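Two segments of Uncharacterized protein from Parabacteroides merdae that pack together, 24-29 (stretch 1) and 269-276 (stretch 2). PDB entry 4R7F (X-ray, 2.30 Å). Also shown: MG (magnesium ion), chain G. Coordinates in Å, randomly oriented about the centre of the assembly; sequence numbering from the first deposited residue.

Stretch 1, residues 24-29: ELISEP
Stretch 2, residues 269-276: DQDGRFFI

A single arginine, Arg273, carries all the direct polar bonding between the two stretches, its guanidinium reaching a backbone carbonyl and a carboxylate at its edge while an isoleucine methyl covers one face. Stretch 1 (24-29) has no regular helix or strand; its backbone is extended from Ile26 (phi/psi -120/126) through Ser27 (-152/177) to Glu28 (-113/152), after Leu25 at -71/-50. Stretch 2 makes a type I' turn from Gln270 to Arg273, with Asp271 at 49/43 and Gly272 at 103/-3, closed by Arg273 N to Gln270 O (3.2 Å), then enters a strand at Phe274. In register, Leu25 CA lies 8.5 Å from Phe275 CA and Ile26 CA 8.1 Å from Gln270 CA, so side chains fill the gap.

The CA-to-CB bond of Arg273 points toward stretch 1, and the side chain runs on with chi1 m, chi2 t, chi3 t and chi4 86°. Arg273 NH2 donates to Ser27 O at 3.0 Å, nearly straight at 166°, and makes a salt bridge to Glu28 OE2 at 3.2 Å, where the 122° angle leaves the hydrogen bond weak. Arg273 NH1 donates back to Gln270 O (3.0 Å), tying the side chain to its own turn. Water 1 accepts from both Arg273 NE (2.8 Å) and Ser27 N (2.9 Å), bridging the stretches. Ile26 CG2 lies over the guanidinium, 3.8 Å from Arg273 CZ.

The apolar part centres on Phe275 (chi1 m, chi2 88°), which presents its ring edge. Ile26 (m, m) brings CD1 to 3.4 Å from Phe275 CZ; Leu25 (t, p) sets CG 4.2 Å and O 3.6 Å from Phe275 CE2. About 252 Å² is buried in all. Beyond the contact, magnesium is held by Asp269 OD1 (2.5 Å) and OD2 (2.4 Å), and by Asp271 OD1 (2.2 Å).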

# COMPACT_ATOMS: atom_id res chain seq x y z
N GLU A 24 11.55 9.54 -5.43
CA GLU A 24 10.63 8.44 -5.10
C GLU A 24 10.80 7.25 -6.06
O GLU A 24 10.98 7.42 -7.25
CB GLU A 24 9.15 8.92 -5.11
CG GLU A 24 8.69 9.80 -3.95
CD GLU A 24 9.01 9.20 -2.57
OE1 GLU A 24 8.55 8.07 -2.24
OE2 GLU A 24 9.73 9.88 -1.79
N LEU A 25 10.74 6.04 -5.51
CA LEU A 25 10.79 4.83 -6.32
C LEU A 25 9.48 4.65 -7.13
O LEU A 25 9.51 4.37 -8.33
CB LEU A 25 11.02 3.61 -5.42
CG LEU A 25 11.18 2.31 -6.22
CD1 LEU A 25 12.58 2.24 -6.79
CD2 LEU A 25 10.85 1.05 -5.41
N ILE A 26 8.36 4.74 -6.43
CA ILE A 26 7.01 4.56 -6.97
C ILE A 26 6.30 5.88 -6.73
O ILE A 26 6.29 6.36 -5.61
CB ILE A 26 6.23 3.49 -6.17
CG1 ILE A 26 6.93 2.13 -6.22
CG2 ILE A 26 4.78 3.39 -6.63
CD1 ILE A 26 7.14 1.58 -7.60
N SER A 27 5.73 6.49 -7.76
CA SER A 27 5.04 7.73 -7.48
C SER A 27 3.93 8.03 -8.42
O SER A 27 3.63 7.25 -9.31
CB SER A 27 6.02 8.91 -7.34
OG SER A 27 6.68 9.16 -8.55
N GLU A 28 3.25 9.13 -8.14
CA GLU A 28 2.27 9.67 -9.01
C GLU A 28 2.76 11.00 -9.55
O GLU A 28 3.52 11.71 -8.89
CB GLU A 28 0.96 9.85 -8.27
CG GLU A 28 0.48 8.58 -7.57
CD GLU A 28 0.07 7.47 -8.50
OE1 GLU A 28 -0.35 7.73 -9.65
OE2 GLU A 28 0.15 6.31 -8.06
N PRO A 29 2.29 11.36 -10.75
CA PRO A 29 2.74 12.60 -11.38
C PRO A 29 2.01 13.83 -10.85
O PRO A 29 1.35 14.52 -11.61
CB PRO A 29 2.41 12.35 -12.86
CG PRO A 29 1.16 11.51 -12.80
CD PRO A 29 1.28 10.66 -11.57
N ASP A 269 2.97 -6.85 -9.01
CA ASP A 269 3.35 -5.92 -10.07
C ASP A 269 3.47 -4.48 -9.56
O ASP A 269 3.35 -4.21 -8.38
CB ASP A 269 2.38 -6.00 -11.26
CG ASP A 269 1.01 -5.39 -10.95
OD1 ASP A 269 0.77 -4.99 -9.80
OD2 ASP A 269 0.16 -5.30 -11.87
N GLN A 270 3.72 -3.56 -10.47
CA GLN A 270 3.83 -2.14 -10.13
C GLN A 270 2.96 -1.32 -11.10
O GLN A 270 3.29 -0.19 -11.46
CB GLN A 270 5.29 -1.74 -10.16
CG GLN A 270 6.14 -2.45 -9.10
CD GLN A 270 6.61 -3.87 -9.47
OE1 GLN A 270 6.83 -4.21 -10.65
NE2 GLN A 270 6.77 -4.72 -8.46
N ASP A 271 1.85 -1.93 -11.51
CA ASP A 271 0.77 -1.32 -12.31
C ASP A 271 1.21 -0.56 -13.56
O ASP A 271 0.73 0.56 -13.81
CB ASP A 271 -0.07 -0.40 -11.42
CG ASP A 271 -0.80 -1.14 -10.28
OD1 ASP A 271 -1.06 -2.37 -10.37
OD2 ASP A 271 -1.14 -0.43 -9.29
N GLY A 272 2.16 -1.15 -14.30
CA GLY A 272 2.59 -0.69 -15.59
C GLY A 272 3.92 0.04 -15.57
O GLY A 272 4.45 0.41 -16.60
N ARG A 273 4.48 0.23 -14.39
CA ARG A 273 5.75 0.93 -14.29
C ARG A 273 6.92 0.09 -14.76
O ARG A 273 6.83 -1.14 -14.92
CB ARG A 273 6.01 1.37 -12.84
CG ARG A 273 4.99 2.36 -12.32
CD ARG A 273 5.19 2.63 -10.84
NE ARG A 273 4.31 3.71 -10.42
CZ ARG A 273 3.06 3.55 -10.03
NH1 ARG A 273 2.52 2.34 -9.96
NH2 ARG A 273 2.33 4.61 -9.68
N PHE A 274 8.03 0.79 -15.00
CA PHE A 274 9.31 0.15 -15.27
C PHE A 274 10.39 0.81 -14.44
O PHE A 274 10.20 1.92 -13.96
CB PHE A 274 9.67 0.22 -16.77
CG PHE A 274 9.96 1.60 -17.29
CD1 PHE A 274 11.18 2.19 -17.08
CD2 PHE A 274 9.03 2.28 -18.03
CE1 PHE A 274 11.43 3.44 -17.56
CE2 PHE A 274 9.28 3.51 -18.54
CZ PHE A 274 10.47 4.11 -18.29
N PHE A 275 11.53 0.14 -14.30
CA PHE A 275 12.60 0.59 -13.42
C PHE A 275 13.90 0.30 -14.11
O PHE A 275 14.16 -0.85 -14.45
CB PHE A 275 12.54 -0.17 -12.11
CG PHE A 275 11.21 -0.05 -11.44
CD1 PHE A 275 10.19 -0.95 -11.73
CD2 PHE A 275 10.94 1.02 -10.59
CE1 PHE A 275 8.93 -0.80 -11.18
CE2 PHE A 275 9.70 1.15 -10.02
CZ PHE A 275 8.70 0.24 -10.32
N ILE A 276 14.69 1.34 -14.32
CA ILE A 276 15.95 1.21 -15.04
C ILE A 276 17.02 0.72 -14.05
O ILE A 276 17.28 1.35 -13.05
CB ILE A 276 16.36 2.52 -15.68
CG1 ILE A 276 15.28 3.02 -16.67
CG2 ILE A 276 17.71 2.37 -16.35
CD1 ILE A 276 14.91 2.07 -17.79
MG MG G . -1.58 -4.50 -10.41
O HOH W 1 6.12 5.90 -10.55
O HOH W 2 -2.98 -4.60 -12.35